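Local coordinates for hypothetical protein (Giardia lamblia, PDB 3I3F) that is of unknown function but belongs to the YjgF-like endoribonuclease L-PSP family, forms a trimer and holds pentanoic acid in pockets, at residues 85-90 / 129-134; 15-20 / 31-36. All coordinates share one frame; numbering follows the deposited sequence.

Contact 1: residues 85-90 / 129-134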
ATOM      1  N   LEU A  85      -2.930   7.706  -2.482  1.00  9.22           N
ATOM      2  CA  LEU A  85      -3.051   6.668  -3.506  1.00  9.26           C
ATOM      3  C   LEU A  85      -1.662   6.185  -3.912  1.00  9.23           C
ATOM      4  O   LEU A  85      -0.663   6.849  -3.635  1.00  9.20           O
ATOM      5  CB  LEU A  85      -3.843   7.172  -4.721  1.00  9.34           C
ATOM      6  CG  LEU A  85      -3.310   8.358  -5.530  1.00  9.64           C
ATOM      7  CD1 LEU A  85      -2.166   7.941  -6.439  1.00 10.43           C
ATOM      8  CD2 LEU A  85      -4.434   8.970  -6.353  1.00 10.71           C
ATOM      9  N   ASN A  86      -1.605   5.011  -4.533  1.00  9.28           N
ATOM     10  CA  ASN A  86      -0.360   4.451  -5.053  1.00  9.56           C
ATOM     11  C   ASN A  86      -0.516   4.207  -6.544  1.00  9.80           C
ATOM     12  O   ASN A  86      -1.595   3.830  -7.004  1.00  9.66           O
ATOM     13  CB  ASN A  86      -0.032   3.098  -4.415  1.00  9.55           C
ATOM     14  CG  ASN A  86       0.189   3.157  -2.908  1.00 10.09           C
ATOM     15  OD1 ASN A  86       0.318   2.107  -2.276  1.00 10.82           O
ATOM     16  ND2 ASN A  86       0.244   4.351  -2.331  1.00 11.00           N
ATOM     17  N   ILE A  87       0.568   4.386  -7.290  1.00 10.00           N
ATOM     18  CA  ILE A  87       0.570   4.119  -8.721  1.00 10.42           C
ATOM     19  C   ILE A  87       1.565   3.011  -9.039  1.00 10.59           C
ATOM     20  O   ILE A  87       2.716   3.059  -8.602  1.00 10.51           O
ATOM     21  CB  ILE A  87       0.955   5.373  -9.521  1.00 10.47           C
ATOM     22  CG1 ILE A  87      -0.043   6.505  -9.259  1.00 11.37           C
ATOM     23  CG2 ILE A  87       1.010   5.061 -11.017  1.00 10.79           C
ATOM     24  CD1 ILE A  87       0.560   7.867  -9.394  1.00 12.34           C
ATOM     25  N   PHE A  88       1.104   2.010  -9.784  1.00 10.77           N
ATOM     26  CA  PHE A  88       1.984   1.028 -10.399  1.00 11.29           C
ATOM     27  C   PHE A  88       1.961   1.271 -11.900  1.00 11.49           C
ATOM     28  O   PHE A  88       0.909   1.170 -12.531  1.00 11.56           O
ATOM     29  CB  PHE A  88       1.524  -0.404 -10.102  1.00 11.59           C
ATOM     30  CG  PHE A  88       1.797  -0.861  -8.693  1.00 12.57           C
ATOM     31  CD1 PHE A  88       3.097  -0.927  -8.209  1.00 13.58           C
ATOM     32  CD2 PHE A  88       0.757  -1.255  -7.862  1.00 14.08           C
ATOM     33  CE1 PHE A  88       3.356  -1.357  -6.910  1.00 14.29           C
ATOM     34  CE2 PHE A  88       1.007  -1.688  -6.564  1.00 14.61           C
ATOM     35  CZ  PHE A  88       2.308  -1.738  -6.090  1.00 14.75           C
ATOM     36  N   LEU A  89       3.112   1.622 -12.464  1.00 11.80           N
ATOM     37  CA  LEU A  89       3.261   1.728 -13.910  1.00 12.26           C
ATOM     38  C   LEU A  89       3.911   0.449 -14.411  1.00 12.59           C
ATOM     39  O   LEU A  89       4.741  -0.140 -13.723  1.00 12.59           O
ATOM     40  CB  LEU A  89       4.121   2.937 -14.282  1.00 12.37           C
ATOM     41  CG  LEU A  89       3.541   4.311 -13.937  1.00 12.84           C
ATOM     42  CD1 LEU A  89       4.533   5.409 -14.292  1.00 13.54           C
ATOM     43  CD2 LEU A  89       2.210   4.540 -14.642  1.00 13.71           C
ATOM     44  N   SER A  90       3.531   0.006 -15.603  1.00 12.98           N
ATOM     45  CA  SER A  90       4.115  -1.205 -16.164  1.00 13.50           C
ATOM     46  C   SER A  90       5.620  -1.037 -16.341  1.00 14.07           C
ATOM     47  O   SER A  90       6.094   0.031 -16.731  1.00 13.94           O
ATOM     48  CB  SER A  90       3.476  -1.545 -17.511  1.00 13.37           C
ATOM     49  OG  SER A  90       4.112  -2.669 -18.096  1.00 14.07           O
ATOM     50  N   LEU A 129      -2.181  -4.414 -19.098  1.00 14.32           N
ATOM     51  CA  LEU A 129      -2.276  -3.235 -18.240  1.00 13.80           C
ATOM     52  C   LEU A 129      -0.987  -2.421 -18.278  1.00 13.22           C
ATOM     53  O   LEU A 129       0.100  -2.960 -18.055  1.00 13.24           O
ATOM     54  CB  LEU A 129      -2.577  -3.642 -16.794  1.00 13.89           C
ATOM     55  CG  LEU A 129      -3.857  -4.443 -16.549  1.00 14.29           C
ATOM     56  CD1 LEU A 129      -3.994  -4.769 -15.068  1.00 14.86           C
ATOM     57  CD2 LEU A 129      -5.077  -3.686 -17.045  1.00 14.95           C
ATOM     58  N   LEU A 130      -1.117  -1.126 -18.562  1.00 12.55           N
ATOM     59  CA  LEU A 130       0.024  -0.208 -18.598  1.00 12.19           C
ATOM     60  C   LEU A 130       0.133   0.620 -17.320  1.00 11.86           C
ATOM     61  O   LEU A 130       1.205   1.132 -16.998  1.00 11.50           O
ATOM     62  CB  LEU A 130      -0.091   0.726 -19.804  1.00 12.28           C
ATOM     63  CG  LEU A 130      -0.170   0.028 -21.166  1.00 12.59           C
ATOM     64  CD1 LEU A 130      -0.438   1.041 -22.268  1.00 13.12           C
ATOM     65  CD2 LEU A 130       1.104  -0.754 -21.452  1.00 13.11           C
ATOM     66  N   VAL A 131      -0.986   0.755 -16.609  1.00 11.61           N
ATOM     67  CA  VAL A 131      -1.046   1.515 -15.369  1.00 11.60           C
ATOM     68  C   VAL A 131      -2.108   0.911 -14.456  1.00 11.33           C
ATOM     69  O   VAL A 131      -3.114   0.370 -14.924  1.00 11.02           O
ATOM     70  CB  VAL A 131      -1.373   3.010 -15.637  1.00 11.58           C
ATOM     71  CG1 VAL A 131      -2.668   3.148 -16.431  1.00 11.87           C
ATOM     72  CG2 VAL A 131      -1.454   3.794 -14.331  1.00 12.53           C
ATOM     73  N   GLU A 132      -1.864   0.988 -13.156  1.00 11.15           N
ATOM     74  CA  GLU A 132      -2.844   0.576 -12.163  1.00 11.35           C
ATOM     75  C   GLU A 132      -2.716   1.483 -10.952  1.00 11.04           C
ATOM     76  O   GLU A 132      -1.607   1.751 -10.489  1.00 11.49           O
ATOM     77  CB  GLU A 132      -2.630  -0.883 -11.761  1.00 11.51           C
ATOM     78  CG  GLU A 132      -3.695  -1.409 -10.805  1.00 12.59           C
ATOM     79  CD  GLU A 132      -3.636  -2.907 -10.592  1.00 14.13           C
ATOM     80  OE1 GLU A 132      -2.861  -3.596 -11.293  1.00 15.20           O
ATOM     81  OE2 GLU A 132      -4.381  -3.397  -9.715  1.00 15.40           O
ATOM     82  N   VAL A 133      -3.848   1.969 -10.459  1.00 10.51           N
ATOM     83  CA  VAL A 133      -3.872   2.837  -9.288  1.00 10.41           C
ATOM     84  C   VAL A 133      -4.520   2.072  -8.142  1.00 10.17           C
ATOM     85  O   VAL A 133      -5.644   1.580  -8.269  1.00 10.13           O
ATOM     86  CB  VAL A 133      -4.620   4.150  -9.574  1.00 10.36           C
ATOM     87  CG1 VAL A 133      -4.704   5.006  -8.319  1.00 10.59           C
ATOM     88  CG2 VAL A 133      -3.922   4.911 -10.694  1.00 11.11           C
ATOM     89  N   VAL A 134      -3.794   1.962  -7.032  1.00  9.94           N
ATOM     90  CA  VAL A 134      -4.201   1.121  -5.914  1.00 10.03           C
ATOM     91  C   VAL A 134      -4.123   1.891  -4.601  1.00  9.99           C
ATOM     92  O   VAL A 134      -3.568   2.990  -4.545  1.00  9.94           O
ATOM     93  CB  VAL A 134      -3.324  -0.154  -5.821  1.00  9.97           C
ATOM     94  CG1 VAL A 134      -3.317  -0.900  -7.154  1.00 10.07           C
ATOM     95  CG2 VAL A 134      -1.904   0.188  -5.395  1.00 10.52           C
TER
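Five backbone hydrogen bonds join residues 85-90 to 129-134, and they come as two complete antiparallel pairs plus one more. Asn-86 pairs with Val-134 and Phe-88 with Glu-132, each through both N-H...O links; beyond them Ser-90 N reaches Leu-130 O at 2.9 Å, arriving above that carbonyl's plane rather than on a lone pair. Phe-88 N to Glu-132 O is the straightest, 2.8 Å with an angle of 170° at the hydrogen. Between the hydrogen-bonded pairs Val-133 CA lies 3.4 Å from Asn-86 O in a CA-H...O contact.

Side chains alternate between two faces. On one, Val-134 CG2, in the crowded position between N and carbonyl carbon, fits between Asn-86 CB at 3.6 Å and Phe-88 CE2 at 3.7 Å, the phenylalanine and valine side chains crossing at about a right angle. On the other, Leu-89 CD2 lies alongside Val-131 CG2, 3.8 Å away, both side chains pointing the same way. As inner strands of the mixed sheet of the YjgF-like fold, with 117-123 beyond 82-90, the two run at 160° to one another, and the Leu-89/Val-131 face is the one backed by helices: Phe-101 of helix 95-108 meets Ile-87 and Val-131, while Phe-65 and Ile-68 of helix 56-74 press on Val-133.

The opposite face looks into the trimer. Cys-119 of the second subunit packs on Glu-132 and Val-134. Asn-86 ND2 bonds to Leu-85 O at 3.0 Å from above the carbonyl plane; OD1 accepts from Asn-135 ND2 of its own chain and of the third subunit, and together these bonds hold the amide's rotation. Glu-132, extended with CG anti to the backbone N (chi1 -175°), brings its side chain within about 4 Å of a bound pentanoic acid.

Contact 2: residues 15-20 / 31-36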
ATOM      1  N   PRO A  15     -17.838  -2.556   8.253  1.00 16.13           N
ATOM      2  CA  PRO A  15     -17.515  -1.976   6.956  1.00 15.89           C
ATOM      3  C   PRO A  15     -18.593  -2.347   5.942  1.00 15.56           C
ATOM      4  O   PRO A  15     -19.233  -3.392   6.081  1.00 15.65           O
ATOM      5  CB  PRO A  15     -16.177  -2.628   6.594  1.00 15.90           C
ATOM      6  CG  PRO A  15     -16.129  -3.882   7.386  1.00 16.25           C
ATOM      7  CD  PRO A  15     -16.884  -3.610   8.646  1.00 16.18           C
ATOM      8  N   THR A  16     -18.803  -1.487   4.953  1.00 15.09           N
ATOM      9  CA  THR A  16     -19.784  -1.739   3.908  1.00 15.04           C
ATOM     10  C   THR A  16     -19.076  -1.800   2.565  1.00 14.59           C
ATOM     11  O   THR A  16     -18.142  -1.037   2.316  1.00 14.88           O
ATOM     12  CB  THR A  16     -20.869  -0.649   3.878  1.00 15.12           C
ATOM     13  OG1 THR A  16     -20.259   0.635   3.718  1.00 16.40           O
ATOM     14  CG2 THR A  16     -21.666  -0.663   5.166  1.00 15.58           C
ATOM     15  N   PHE A  17     -19.518  -2.716   1.712  1.00 14.11           N
ATOM     16  CA  PHE A  17     -18.910  -2.919   0.403  1.00 13.95           C
ATOM     17  C   PHE A  17     -19.907  -2.529  -0.677  1.00 13.55           C
ATOM     18  O   PHE A  17     -21.065  -2.949  -0.647  1.00 13.52           O
ATOM     19  CB  PHE A  17     -18.451  -4.370   0.261  1.00 14.01           C
ATOM     20  CG  PHE A  17     -17.509  -4.796   1.349  1.00 14.64           C
ATOM     21  CD1 PHE A  17     -16.140  -4.606   1.213  1.00 15.41           C
ATOM     22  CD2 PHE A  17     -17.994  -5.344   2.530  1.00 15.53           C
ATOM     23  CE1 PHE A  17     -15.270  -4.977   2.230  1.00 15.40           C
ATOM     24  CE2 PHE A  17     -17.131  -5.718   3.548  1.00 15.92           C
ATOM     25  CZ  PHE A  17     -15.768  -5.535   3.398  1.00 15.90           C
ATOM     26  N   LEU A  18     -19.453  -1.696  -1.610  1.00 13.15           N
ATOM     27  CA  LEU A  18     -20.314  -1.107  -2.630  1.00 13.05           C
ATOM     28  C   LEU A  18     -19.803  -1.456  -4.019  1.00 12.49           C
ATOM     29  O   LEU A  18     -18.611  -1.714  -4.209  1.00 12.12           O
ATOM     30  CB  LEU A  18     -20.344   0.418  -2.482  1.00 13.27           C
ATOM     31  CG  LEU A  18     -21.149   1.048  -1.342  1.00 14.26           C
ATOM     32  CD1 LEU A  18     -20.710   0.546   0.020  1.00 16.08           C
ATOM     33  CD2 LEU A  18     -21.033   2.565  -1.403  1.00 14.82           C
ATOM     34  N   VAL A  19     -20.716  -1.461  -4.986  1.00 12.16           N
ATOM     35  CA  VAL A  19     -20.362  -1.590  -6.393  1.00 12.08           C
ATOM     36  C   VAL A  19     -21.084  -0.505  -7.181  1.00 12.00           C
ATOM     37  O   VAL A  19     -22.315  -0.490  -7.247  1.00 11.97           O
ATOM     38  CB  VAL A  19     -20.739  -2.973  -6.965  1.00 12.00           C
ATOM     39  CG1 VAL A  19     -20.332  -3.071  -8.435  1.00 12.23           C
ATOM     40  CG2 VAL A  19     -20.083  -4.080  -6.158  1.00 12.43           C
ATOM     41  N   CYS A  20     -20.315   0.415  -7.753  1.00 11.94           N
ATOM     42  CA  CYS A  20     -20.863   1.416  -8.652  1.00 12.00           C
ATOM     43  C   CYS A  20     -21.223   0.728  -9.967  1.00 12.11           C
ATOM     44  O   CYS A  20     -20.349   0.154 -10.620  1.00 12.07           O
ATOM     45  CB  CYS A  20     -19.842   2.522  -8.904  1.00 11.94           C
ATOM     46  SG  CYS A  20     -20.394   3.761 -10.085  1.00 12.57           S
ATOM     47  N   GLN A  31     -14.652  -3.499  -4.989  1.00  9.02           N
ATOM     48  CA  GLN A  31     -14.502  -2.265  -5.750  1.00  9.02           C
ATOM     49  C   GLN A  31     -14.392  -1.059  -4.815  1.00  9.27           C
ATOM     50  O   GLN A  31     -13.531  -0.196  -4.994  1.00  8.98           O
ATOM     51  CB  GLN A  31     -15.696  -2.097  -6.690  1.00  9.09           C
ATOM     52  CG  GLN A  31     -15.491  -1.089  -7.803  1.00  9.24           C
ATOM     53  CD  GLN A  31     -16.798  -0.704  -8.451  1.00  9.33           C
ATOM     54  OE1 GLN A  31     -17.642  -0.077  -7.817  1.00  9.90           O
ATOM     55  NE2 GLN A  31     -16.982  -1.089  -9.714  1.00  9.90           N
ATOM     56  N   ILE A  32     -15.279  -1.021  -3.822  1.00  9.52           N
ATOM     57  CA  ILE A  32     -15.400   0.096  -2.895  1.00  9.95           C
ATOM     58  C   ILE A  32     -15.699  -0.456  -1.506  1.00 10.23           C
ATOM     59  O   ILE A  32     -16.556  -1.326  -1.364  1.00 10.26           O
ATOM     60  CB  ILE A  32     -16.577   1.028  -3.279  1.00 10.04           C
ATOM     61  CG1 ILE A  32     -16.501   1.456  -4.747  1.00 10.00           C
ATOM     62  CG2 ILE A  32     -16.614   2.253  -2.367  1.00 10.69           C
ATOM     63  CD1 ILE A  32     -17.705   2.248  -5.204  1.00 10.40           C
ATOM     64  N   ALA A  33     -14.996   0.041  -0.493  1.00 10.60           N
ATOM     65  CA  ALA A  33     -15.325  -0.262   0.898  1.00 11.10           C
ATOM     66  C   ALA A  33     -15.426   1.040   1.684  1.00 11.68           C
ATOM     67  O   ALA A  33     -14.606   1.939   1.503  1.00 11.77           O
ATOM     68  CB  ALA A  33     -14.283  -1.172   1.510  1.00 11.16           C
ATOM     69  N   VAL A  34     -16.439   1.142   2.542  1.00 12.32           N
ATOM     70  CA  VAL A  34     -16.617   2.308   3.402  1.00 12.83           C
ATOM     71  C   VAL A  34     -16.587   1.872   4.863  1.00 13.28           C
ATOM     72  O   VAL A  34     -17.263   0.918   5.245  1.00 13.06           O
ATOM     73  CB  VAL A  34     -17.947   3.034   3.114  1.00 12.85           C
ATOM     74  CG1 VAL A  34     -18.109   4.242   4.031  1.00 13.53           C
ATOM     75  CG2 VAL A  34     -18.023   3.452   1.651  1.00 13.19           C
ATOM     76  N   VAL A  35     -15.793   2.572   5.669  1.00 13.82           N
ATOM     77  CA  VAL A  35     -15.674   2.282   7.098  1.00 14.50           C
ATOM     78  C   VAL A  35     -15.366   3.568   7.866  1.00 14.49           C
ATOM     79  O   VAL A  35     -14.389   4.254   7.567  1.00 14.66           O
ATOM     80  CB  VAL A  35     -14.572   1.222   7.374  1.00 14.78           C
ATOM     81  CG1 VAL A  35     -13.244   1.636   6.748  1.00 15.30           C
ATOM     82  CG2 VAL A  35     -14.414   0.981   8.870  1.00 15.80           C
ATOM     83  N   ASN A  36     -16.218   3.894   8.836  1.00 14.56           N
ATOM     84  CA  ASN A  36     -16.005   5.044   9.723  1.00 14.47           C
ATOM     85  C   ASN A  36     -15.714   6.354   8.979  1.00 14.23           C
ATOM     86  O   ASN A  36     -14.789   7.084   9.332  1.00 14.51           O
ATOM     87  CB  ASN A  36     -14.870   4.745  10.712  0.50 14.46           C
ATOM     88  CG  ASN A  36     -15.073   3.442  11.466  0.50 14.74           C
ATOM     89  OD1 ASN A  36     -16.203   3.035  11.735  0.50 15.15           O
ATOM     90  ND2 ASN A  36     -13.973   2.782  11.811  0.50 14.88           N
TER
HETATM   91  O   HOH W   1     -19.698   1.330   6.605  1.00 28.09           O
HETATM   92  O   HOH W   2     -17.258  -4.191  -4.068  1.00 11.64           O
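Strands 16-18 and 32-35 form an antiparallel ladder at one end of the chain's mixed sheet, 16-18 being its outermost strand there; their short axes run at 151° to each other. Backbone hydrogen bonds set the register. Thr-16 and Val-34 exchange a full pair, Thr-16 N to Val-34 O and Val-34 N to Thr-16 O, both donors lying in the acceptor's carbonyl plane. At Leu-18 and Ile-32 the pairing loosens: Leu-18 N still meets Ile-32 O at 2.9 Å, but the return bond from Ile-32 N to Leu-18 O is weak, 3.4 Å long and bent to 124°. Between the two pairs, Ala-33 CA makes a CA-H...O contact of 3.2 Å to Thr-16 O.

Two waters extend the polar network. One accepts from Thr-16 OG1 and donates to Val-34 O, bridging side chain and backbone; the other donates to Leu-18 O and accepts from Gln-31 N, just where the ladder begins to open.

Apolar packing differs by face. Beside Thr-16 and Val-34, whose side chains lie side by side, Leu-18 CB rests 3.9 Å from Ile-32 CB. Ile-32 also touches Cys-71 and Tyr-74 of helix 56-74. On the other face Phe-17 brings its CD1 to Ala-33 CB, also at 3.9 Å. The second subunit continues the packing there, with Ile-82 against Phe-17 and Val-83 against Ala-33, so this ladder takes part in the trimer interface.

A side-chain hydrogen bond takes over where the ladder loosens. Gln-31, its CG anti to the backbone N (chi1 -163°) and its chain extended, has its amide fixed from both ends: NE2 donates to Val-24 O, while OE1 accepts Cys-20 N on an in-plane lone pair at 2.7 Å.

Overall arrangement
From the N terminus the chain first makes contact 2: residues 15-20 and 31-36 close a short loop of ten residues without helix or strand. Strand 38-41 and helix 56-74 follow before strand 82-90 opens contact 1, whose 38-residue loop contains helix 95-108 and strand 117-123. The loops are in series, neither nesting nor crossing. Both contacts belong to one sheet: contact 2 joins one of its outermost strands to the next, contact 1 pairs two inner strands, and strand 38-41 lies between strands 32-35 and 131-139. Their centres are 21 Å apart, on opposite sides of the chain's centre, without touching, yet both meet the second subunit.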